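Local coordinates for acyl-CoA dehydrogenase domain protein Tcur3481 (Thermomonospora curvata, PDB 6WY9) that probably acts as an FAD-dependent acyl-CoA dehydrogenase in bacterial steroid degradation, assembled together with its partner protein Tcur3483, at residues V262-L266 / R314-L318; E272-M276 / W303-G308. All coordinates share one frame. Residue numbers count along the deposited sequence, not the author numbering.

Contact 1 (V262-L266 / R314-L318). With FDA (dihydroflavine-adenine dinucleotide), chain C.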
ATOM      1  N   VAL B 262     -11.198 -11.355   4.964  1.00 33.16           N
ATOM      2  CA  VAL B 262     -11.057 -11.098   6.398  1.00 34.85           C
ATOM      3  C   VAL B 262      -9.771 -11.755   6.921  1.00 36.91           C
ATOM      4  O   VAL B 262      -8.949 -11.116   7.588  1.00 37.06           O
ATOM      5  CB  VAL B 262     -12.314 -11.580   7.148  1.00 37.49           C
ATOM      6  CG1 VAL B 262     -12.109 -11.553   8.685  1.00 39.58           C
ATOM      7  CG2 VAL B 262     -13.530 -10.695   6.746  1.00 38.24           C
ATOM      8  N   GLN B 263      -9.551 -13.027   6.574  1.00 35.44           N
ATOM      9  CA  GLN B 263      -8.328 -13.705   7.035  1.00 32.91           C
ATOM     10  C   GLN B 263      -7.088 -12.974   6.554  1.00 34.15           C
ATOM     11  O   GLN B 263      -6.098 -12.891   7.297  1.00 35.51           O
ATOM     12  CB  GLN B 263      -8.329 -15.155   6.553  1.00 33.57           C
ATOM     13  CG  GLN B 263      -9.456 -15.926   7.267  1.00 36.12           C
ATOM     14  CD  GLN B 263      -9.366 -17.409   7.086  1.00 40.65           C
ATOM     15  OE1 GLN B 263      -8.500 -17.863   6.352  1.00 42.73           O
ATOM     16  NE2 GLN B 263     -10.272 -18.182   7.735  1.00 42.12           N
ATOM     17  N   HIS B 264      -7.129 -12.400   5.330  1.00 33.11           N
ATOM     18  CA  HIS B 264      -5.947 -11.749   4.776  1.00 33.13           C
ATOM     19  C   HIS B 264      -5.657 -10.404   5.440  1.00 33.11           C
ATOM     20  O   HIS B 264      -4.479 -10.052   5.613  1.00 32.90           O
ATOM     21  CB  HIS B 264      -6.076 -11.605   3.246  1.00 32.66           C
ATOM     22  CG  HIS B 264      -5.872 -12.927   2.539  1.00 33.61           C
ATOM     23  ND1 HIS B 264      -5.549 -13.029   1.206  1.00 34.30           N
ATOM     24  CD2 HIS B 264      -5.896 -14.194   3.013  1.00 35.61           C
ATOM     25  CE1 HIS B 264      -5.367 -14.289   0.882  1.00 34.20           C
ATOM     26  NE2 HIS B 264      -5.562 -15.028   1.967  1.00 37.12           N
ATOM     27  N   GLN B 265      -6.704  -9.660   5.808  1.00 30.96           N
ATOM     28  CA  GLN B 265      -6.526  -8.436   6.566  1.00 33.50           C
ATOM     29  C   GLN B 265      -5.964  -8.758   7.933  1.00 34.17           C
ATOM     30  O   GLN B 265      -5.043  -8.090   8.384  1.00 34.83           O
ATOM     31  CB  GLN B 265      -7.879  -7.681   6.682  1.00 34.11           C
ATOM     32  CG  GLN B 265      -8.257  -7.013   5.288  1.00 34.86           C
ATOM     33  CD  GLN B 265      -9.638  -6.440   5.270  1.00 37.84           C
ATOM     34  OE1 GLN B 265      -9.851  -5.318   5.706  1.00 41.97           O
ATOM     35  NE2 GLN B 265     -10.615  -7.228   4.781  1.00 37.10           N
ATOM     36  N   LEU B 266      -6.487  -9.811   8.590  1.00 32.29           N
ATOM     37  CA  LEU B 266      -5.918 -10.221   9.868  1.00 34.32           C
ATOM     38  C   LEU B 266      -4.462 -10.648   9.723  1.00 34.98           C
ATOM     39  O   LEU B 266      -3.632 -10.363  10.598  1.00 35.90           O
ATOM     40  CB  LEU B 266      -6.733 -11.367  10.479  1.00 34.61           C
ATOM     41  CG  LEU B 266      -8.176 -11.027  10.869  1.00 37.08           C
ATOM     42  CD1 LEU B 266      -8.920 -12.333  11.097  1.00 40.95           C
ATOM     43  CD2 LEU B 266      -8.178 -10.223  12.209  1.00 37.96           C
ATOM     44  N   ARG B 314      -7.255  -1.335  10.160  1.00 32.81           N
ATOM     45  CA  ARG B 314      -7.886  -2.587   9.729  1.00 34.34           C
ATOM     46  C   ARG B 314      -8.822  -3.108  10.819  1.00 35.26           C
ATOM     47  O   ARG B 314      -9.908  -3.603  10.512  1.00 34.31           O
ATOM     48  CB  ARG B 314      -6.833  -3.660   9.370  1.00 32.74           C
ATOM     49  CG  ARG B 314      -5.969  -3.320   8.137  1.00 33.63           C
ATOM     50  CD  ARG B 314      -5.309  -4.576   7.510  1.00 35.09           C
ATOM     51  NE  ARG B 314      -4.160  -4.191   6.684  1.00 35.01           N
ATOM     52  CZ  ARG B 314      -2.958  -3.976   7.181  1.00 35.46           C
ATOM     53  NH1 ARG B 314      -2.791  -4.121   8.501  1.00 35.15           N
ATOM     54  NH2 ARG B 314      -1.934  -3.639   6.388  1.00 34.67           N
ATOM     55  N   THR B 315      -8.432  -2.995  12.094  1.00 34.70           N
ATOM     56  CA  THR B 315      -9.300  -3.567  13.130  1.00 36.38           C
ATOM     57  C   THR B 315     -10.567  -2.723  13.306  1.00 37.92           C
ATOM     58  O   THR B 315     -11.615  -3.260  13.683  1.00 39.63           O
ATOM     59  CB  THR B 315      -8.531  -3.760  14.465  1.00 36.42           C
ATOM     60  OG1 THR B 315      -7.963  -2.525  14.901  1.00 36.14           O
ATOM     61  CG2 THR B 315      -7.385  -4.842  14.341  1.00 35.84           C
ATOM     62  N   GLN B 316     -10.527  -1.419  12.994  1.00 35.41           N
ATOM     63  CA  GLN B 316     -11.788  -0.677  12.919  1.00 35.16           C
ATOM     64  C   GLN B 316     -12.670  -1.212  11.798  1.00 36.08           C
ATOM     65  O   GLN B 316     -13.853  -1.514  11.994  1.00 35.25           O
ATOM     66  CB  GLN B 316     -11.548   0.813  12.681  1.00 33.47           C
ATOM     67  CG  GLN B 316     -11.108   1.610  13.891  1.00 35.55           C
ATOM     68  CD  GLN B 316     -11.987   1.390  15.111  1.00 36.85           C
ATOM     69  OE1 GLN B 316     -11.477   0.952  16.143  1.00 37.26           O
ATOM     70  NE2 GLN B 316     -13.304   1.740  15.015  1.00 35.63           N
ATOM     71  N   HIS B 317     -12.110  -1.307  10.602  1.00 34.72           N
ATOM     72  CA  HIS B 317     -12.907  -1.688   9.468  1.00 36.45           C
ATOM     73  C   HIS B 317     -13.563  -3.058   9.678  1.00 36.77           C
ATOM     74  O   HIS B 317     -14.757  -3.243   9.370  1.00 35.29           O
ATOM     75  CB  HIS B 317     -12.033  -1.679   8.200  1.00 35.57           C
ATOM     76  CG  HIS B 317     -12.808  -2.125   7.002  1.00 37.13           C
ATOM     77  ND1 HIS B 317     -13.763  -1.326   6.414  1.00 36.60           N
ATOM     78  CD2 HIS B 317     -12.870  -3.326   6.363  1.00 37.08           C
ATOM     79  CE1 HIS B 317     -14.350  -1.993   5.430  1.00 38.71           C
ATOM     80  NE2 HIS B 317     -13.837  -3.213   5.389  1.00 37.49           N
ATOM     81  N   LEU B 318     -12.785  -4.039  10.168  1.00 36.18           N
ATOM     82  CA  LEU B 318     -13.263  -5.423  10.334  1.00 36.14           C
ATOM     83  C   LEU B 318     -14.415  -5.539  11.343  1.00 37.42           C
ATOM     84  O   LEU B 318     -15.131  -6.549  11.348  1.00 38.60           O
ATOM     85  CB  LEU B 318     -12.079  -6.299  10.771  1.00 33.66           C
ATOM     86  CG  LEU B 318     -11.083  -6.491   9.618  1.00 35.61           C
ATOM     87  CD1 LEU B 318      -9.774  -7.229  10.069  1.00 35.20           C
ATOM     88  CD2 LEU B 318     -11.797  -7.312   8.520  1.00 33.22           C
TER
HETATM   89  PA  FDA C 401     -20.806  -6.721   9.696  1.00 36.59           P
HETATM   90  O1A FDA C 401     -20.604  -7.446  10.988  1.00 37.23           O
HETATM   91  O2A FDA C 401     -21.842  -7.243   8.686  1.00 35.31           O
HETATM   92  O5B FDA C 401     -19.359  -6.815   8.822  1.00 38.90           O
HETATM   93  C5B FDA C 401     -18.342  -6.279   9.626  1.00 37.80           C
HETATM   94  C4B FDA C 401     -17.058  -6.287   8.775  1.00 38.75           C
HETATM   95  O4B FDA C 401     -16.922  -7.698   8.264  1.00 38.45           O
HETATM   96  C3B FDA C 401     -17.191  -5.491   7.475  1.00 37.70           C
HETATM   97  O3B FDA C 401     -16.818  -4.172   7.625  1.00 36.38           O
HETATM   98  C2B FDA C 401     -16.158  -6.177   6.598  1.00 38.44           C
HETATM   99  O2B FDA C 401     -14.760  -5.897   6.990  1.00 38.84           O
HETATM  100  C1B FDA C 401     -16.361  -7.691   6.913  1.00 38.35           C
HETATM  101  N9A FDA C 401     -17.228  -8.400   5.973  1.00 38.20           N
HETATM  102  C8A FDA C 401     -18.631  -8.527   5.990  1.00 37.99           C
HETATM  103  N7A FDA C 401     -19.081  -9.303   5.012  1.00 37.47           N
HETATM  104  C5A FDA C 401     -17.954  -9.698   4.324  1.00 36.80           C
HETATM  105  C6A FDA C 401     -17.803 -10.498   3.180  1.00 36.86           C
HETATM  106  N6A FDA C 401     -18.863 -11.051   2.560  1.00 35.35           N
HETATM  107  N1A FDA C 401     -16.575 -10.741   2.674  1.00 36.31           N
HETATM  108  C2A FDA C 401     -15.552 -10.143   3.352  1.00 37.18           C
HETATM  109  N3A FDA C 401     -15.538  -9.347   4.449  1.00 35.39           N
HETATM  110  C4A FDA C 401     -16.781  -9.156   4.917  1.00 37.15           C
HETATM  111  N1  FDA C 401     -27.753   1.423   8.853  1.00 42.49           N
HETATM  112  C2  FDA C 401     -29.120   1.700   8.643  1.00 44.16           C
HETATM  113  O2  FDA C 401     -29.927   0.765   8.444  1.00 45.25           O
HETATM  114  N3  FDA C 401     -29.486   3.041   8.669  1.00 43.57           N
HETATM  115  C4  FDA C 401     -28.594   4.114   8.899  1.00 41.87           C
HETATM  116  O4  FDA C 401     -29.020   5.261   8.927  1.00 40.31           O
HETATM  117  C4X FDA C 401     -27.220   3.740   9.107  1.00 41.06           C
HETATM  118  N5  FDA C 401     -26.276   4.740   9.345  1.00 40.82           N
HETATM  119  C5X FDA C 401     -25.127   4.397  10.007  1.00 38.59           C
HETATM  120  C6  FDA C 401     -24.376   5.327  10.626  1.00 38.91           C
HETATM  121  C7  FDA C 401     -23.209   4.924  11.322  1.00 39.36           C
HETATM  122  C7M FDA C 401     -22.448   5.933  11.966  1.00 39.63           C
HETATM  123  C8  FDA C 401     -22.806   3.641  11.363  1.00 40.08           C
HETATM  124  C8M FDA C 401     -21.584   3.220  12.078  1.00 40.97           C
HETATM  125  C9  FDA C 401     -23.557   2.685  10.700  1.00 39.73           C
HETATM  126  C9A FDA C 401     -24.720   3.067  10.039  1.00 39.07           C
HETATM  127  N10 FDA C 401     -25.496   2.114   9.358  1.00 40.09           N
HETATM  128  C10 FDA C 401     -26.829   2.449   9.101  1.00 42.37           C
HETATM  129  C1' FDA C 401     -25.134   0.674   9.483  1.00 40.26           C
HETATM  130  C2' FDA C 401     -24.257   0.189   8.294  1.00 41.26           C
HETATM  131  O2' FDA C 401     -24.993   0.084   7.171  1.00 41.20           O
HETATM  132  C3' FDA C 401     -23.683  -1.212   8.799  1.00 40.33           C
HETATM  133  O3' FDA C 401     -22.742  -1.026   9.836  1.00 37.90           O
HETATM  134  C4' FDA C 401     -23.091  -1.999   7.638  1.00 41.52           C
HETATM  135  O4' FDA C 401     -24.145  -2.393   6.829  1.00 43.24           O
HETATM  136  C5' FDA C 401     -22.245  -3.165   8.218  1.00 42.98           C
HETATM  137  O5' FDA C 401     -23.109  -4.004   8.926  1.00 40.99           O
HETATM  138  P   FDA C 401     -22.392  -4.458  10.327  1.00 38.70           P
HETATM  139  O1P FDA C 401     -22.080  -3.215  11.008  1.00 37.94           O
HETATM  140  O2P FDA C 401     -23.312  -5.481  10.976  1.00 40.06           O
HETATM  141  O3P FDA C 401     -20.931  -5.165   9.980  1.00 36.40           O
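Two helices of the C-terminal helical domain, 260-288 and 295-319, run nearly antiparallel here (157°), their local axes 10.7 Å apart at closest approach, and the adenosine end of FDA lies against both. The apolar part of the contact centres on Leu-318, whose CA-CB bond points toward the other helix. Its CD2 meets Val-262 CG2 at 4.2 Å, while its CD1 lies 4.0 Å from Leu-266 CD2 and 3.9 Å from Gln-265 CB. Val-262 and Leu-266 also pack on helix 215-248, extending this apolar layer to a third helix. Nearer Arg-314 the contact turns mixed in character: Arg-314 CD rests 3.6 Å from Gln-265 O and 4.1 Å from Gln-265 CB, so the aliphatic part of the arginine covers the glutamine while its guanidinium forms a salt bridge with Glu-272. Gln-265 OE1 comes within 3.7 Å of His-317 CD2, and Gln-265 NE2 hydrogen-bonds to Ala-261 O and to an acidic side chain of a Tcur3483 chain; both ring nitrogens of His-317 also bond to that chain. The cofactor is met by backbone and side chains alike. FDA O3B donates a hydrogen bond to His-317 O (2.9 Å) and sits over one face of the His-317 ring, Leu-318 O lies 3.2 Å from FDA C4B, and Val-262 CG2 approaches adenine N3A at 3.3 Å. No hydrogen bond links the two segments: apolar and methylene packing joins them, while the polar groups turn elsewhere, His-317 to the ribose and a Tcur3483 chain, Gln-265 to the same chain, Arg-314 to Glu-272 further along helix 260-288.

Contact 2 (E272-M276 / W303-G308)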
ATOM      1  N   GLU B 272       2.602  -7.344  10.246  1.00 34.19           N
ATOM      2  CA  GLU B 272       3.099  -6.032  10.626  1.00 35.18           C
ATOM      3  C   GLU B 272       3.524  -6.024  12.086  1.00 34.99           C
ATOM      4  O   GLU B 272       4.516  -5.374  12.448  1.00 35.90           O
ATOM      5  CB  GLU B 272       2.025  -4.968  10.372  1.00 34.13           C
ATOM      6  CG  GLU B 272       1.922  -4.612   8.849  1.00 37.20           C
ATOM      7  CD  GLU B 272       0.711  -3.759   8.558  1.00 39.29           C
ATOM      8  OE1 GLU B 272      -0.247  -3.756   9.389  1.00 40.36           O
ATOM      9  OE2 GLU B 272       0.700  -3.135   7.492  1.00 40.74           O
ATOM     10  N   ILE B 273       2.766  -6.731  12.927  1.00 35.50           N
ATOM     11  CA  ILE B 273       3.085  -6.824  14.344  1.00 35.53           C
ATOM     12  C   ILE B 273       4.394  -7.580  14.539  1.00 37.52           C
ATOM     13  O   ILE B 273       5.234  -7.198  15.366  1.00 37.47           O
ATOM     14  CB  ILE B 273       1.923  -7.476  15.118  1.00 35.33           C
ATOM     15  CG1 ILE B 273       0.703  -6.531  15.188  1.00 36.28           C
ATOM     16  CG2 ILE B 273       2.389  -7.999  16.547  1.00 35.74           C
ATOM     17  CD1 ILE B 273      -0.565  -7.175  15.835  1.00 36.68           C
ATOM     18  N   GLU B 274       4.601  -8.666  13.791  1.00 36.18           N
ATOM     19  CA  GLU B 274       5.895  -9.369  13.916  1.00 39.32           C
ATOM     20  C   GLU B 274       7.054  -8.469  13.506  1.00 36.96           C
ATOM     21  O   GLU B 274       8.106  -8.452  14.155  1.00 37.78           O
ATOM     22  CB  GLU B 274       5.882 -10.659  13.088  1.00 43.22           C
ATOM     23  CG  GLU B 274       4.958 -11.641  13.800  1.00 51.37           C
ATOM     24  CD  GLU B 274       5.237 -13.125  13.572  1.00 61.75           C
ATOM     25  OE1 GLU B 274       5.728 -13.532  12.489  1.00 64.75           O
ATOM     26  OE2 GLU B 274       4.902 -13.902  14.487  1.00 66.19           O
ATOM     27  N   ALA B 275       6.867  -7.693  12.443  1.00 34.38           N
ATOM     28  CA  ALA B 275       7.903  -6.765  11.992  1.00 33.62           C
ATOM     29  C   ALA B 275       8.169  -5.672  13.032  1.00 35.20           C
ATOM     30  O   ALA B 275       9.323  -5.347  13.326  1.00 34.57           O
ATOM     31  CB  ALA B 275       7.482  -6.158  10.662  1.00 29.95           C
ATOM     32  N   MET B 276       7.094  -5.065  13.547  1.00 34.13           N
ATOM     33  CA  MET B 276       7.192  -4.080  14.612  1.00 36.20           C
ATOM     34  C   MET B 276       8.011  -4.606  15.768  1.00 36.60           C
ATOM     35  O   MET B 276       8.892  -3.913  16.282  1.00 38.48           O
ATOM     36  CB  MET B 276       5.782  -3.731  15.082  1.00 35.70           C
ATOM     37  CG  MET B 276       5.067  -2.856  14.042  1.00 37.51           C
ATOM     38  SD  MET B 276       3.252  -2.901  14.276  1.00 40.63           S
ATOM     39  CE  MET B 276       3.264  -1.853  15.750  1.00 38.56           C
ATOM     40  N   TRP B 303       8.025   1.689  11.860  1.00 33.13           N
ATOM     41  CA  TRP B 303       7.118   0.531  11.912  1.00 34.74           C
ATOM     42  C   TRP B 303       5.909   0.820  12.804  1.00 34.90           C
ATOM     43  O   TRP B 303       4.773   0.484  12.446  1.00 35.45           O
ATOM     44  CB  TRP B 303       7.871  -0.713  12.399  1.00 33.95           C
ATOM     45  CG  TRP B 303       8.452  -1.462  11.249  1.00 34.42           C
ATOM     46  CD1 TRP B 303       9.776  -1.511  10.873  1.00 35.51           C
ATOM     47  CD2 TRP B 303       7.720  -2.168  10.251  1.00 33.48           C
ATOM     48  NE1 TRP B 303       9.908  -2.242   9.723  1.00 35.14           N
ATOM     49  CE2 TRP B 303       8.659  -2.663   9.316  1.00 35.31           C
ATOM     50  CE3 TRP B 303       6.352  -2.457  10.068  1.00 33.63           C
ATOM     51  CZ2 TRP B 303       8.290  -3.427   8.205  1.00 34.78           C
ATOM     52  CZ3 TRP B 303       5.967  -3.242   8.975  1.00 34.30           C
ATOM     53  CH2 TRP B 303       6.942  -3.731   8.044  1.00 35.45           C
ATOM     54  N   ALA B 304       6.147   1.458  13.965  1.00 35.10           N
ATOM     55  CA  ALA B 304       5.047   1.886  14.837  1.00 35.90           C
ATOM     56  C   ALA B 304       4.115   2.836  14.108  1.00 37.42           C
ATOM     57  O   ALA B 304       2.884   2.715  14.207  1.00 38.41           O
ATOM     58  CB  ALA B 304       5.604   2.595  16.092  1.00 34.24           C
ATOM     59  N   ASP B 305       4.698   3.823  13.413  1.00 35.01           N
ATOM     60  CA  ASP B 305       3.912   4.888  12.793  1.00 37.03           C
ATOM     61  C   ASP B 305       3.108   4.363  11.618  1.00 38.69           C
ATOM     62  O   ASP B 305       2.010   4.860  11.336  1.00 40.90           O
ATOM     63  CB  ASP B 305       4.815   6.009  12.265  1.00 37.78           C
ATOM     64  CG  ASP B 305       5.597   6.694  13.354  1.00 45.33           C
ATOM     65  OD1 ASP B 305       5.180   6.609  14.506  1.00 47.30           O
ATOM     66  OD2 ASP B 305       6.602   7.346  12.999  1.00 48.94           O
ATOM     67  N   GLU B 306       3.672   3.423  10.864  1.00 36.44           N
ATOM     68  CA  GLU B 306       3.026   2.989   9.627  1.00 37.17           C
ATOM     69  C   GLU B 306       2.325   1.650   9.828  1.00 36.24           C
ATOM     70  O   GLU B 306       1.125   1.526   9.576  1.00 35.84           O
ATOM     71  CB  GLU B 306       4.069   2.900   8.491  1.00 39.39           C
ATOM     72  CG  GLU B 306       3.531   2.436   7.122  1.00 40.91           C
ATOM     73  CD  GLU B 306       2.728   3.524   6.414  1.00 44.48           C
ATOM     74  OE1 GLU B 306       2.971   4.736   6.652  1.00 44.00           O
ATOM     75  OE2 GLU B 306       1.838   3.153   5.623  1.00 46.43           O
ATOM     76  N   GLY B 307       3.060   0.643  10.270  1.00 36.37           N
ATOM     77  CA  GLY B 307       2.427  -0.634  10.581  1.00 38.04           C
ATOM     78  C   GLY B 307       1.391  -0.530  11.698  1.00 36.76           C
ATOM     79  O   GLY B 307       0.270  -1.029  11.567  1.00 39.18           O
ATOM     80  N   GLY B 308       1.742   0.138  12.799  1.00 37.05           N
ATOM     81  CA  GLY B 308       0.792   0.247  13.909  1.00 35.86           C
ATOM     82  C   GLY B 308      -0.487   0.964  13.511  1.00 36.64           C
ATOM     83  O   GLY B 308      -1.594   0.544  13.878  1.00 34.37           O
TER
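Ala-275 CB lies over one face of the Trp-303 indole, 3.6 Å from the centroid of its six-membered ring and 9° off the ring normal, a CH-pi contact. The arrangement belongs to the antiparallel helix packing of the C-terminal helical bundle of the acyl-CoA dehydrogenase fold: helices 260-288 and 295-319 run at 175° with local axes 9.6 Å apart. Helix 215-248 covers Ile-273, and the indole NE1 hydrogen-bonds to backbone of a Tcur3483 chain. Met-276 is the knob in a knobs-into-holes fit, sitting among Trp-303, Ala-304, Gly-307 and Gly-308; its CG is 3.9 Å from Trp-303 CB and its SD 3.7 Å from Gly-308 N. That hole includes a wider pi-type turn, closed by Gly-308 N donating to Trp-303 O at 3.1 Å. Glu-272 flanks the indole, CG to Trp-303 CZ3 4.3 Å, while its carboxylate makes a salt bridge to Arg-314 and a hydrogen bond to Asn-310. Gly-307 bares its CA to Glu-272 and Met-276; CA-CA distances are 5.4 Å for Glu-272/Gly-307 and 5.3 Å for Met-276/Trp-303. An ideal CB on Gly-308, merely tight against Met-276 CE (3.4 Å), would clash with Ala-304 O (2.4 Å) at the pi-type turn of its own helix.

Both contacts join helices 260-288 and 295-319, with centres about 15 Å apart, and contact 2 lies nearer the turn between the helices. They meet directly through a salt bridge, Arg-314 NH1 to Glu-272 OE1 at 2.7 Å. The local axis separation is 9.6 Å at the glycine-lined contact 2 and 10.7 Å at contact 1, where Gln-265 and Leu-318 fill the gap, no glycine faces the other helix and the adenosine of FDA lies alongside. Contact 2 is away from the cofactor: Gly-307 CA is 18.3 Å from FDA O2B. Even contact 1 reaches the adenosine portion rather than the flavin, whose N10 is 12.0 Å from His-317 O.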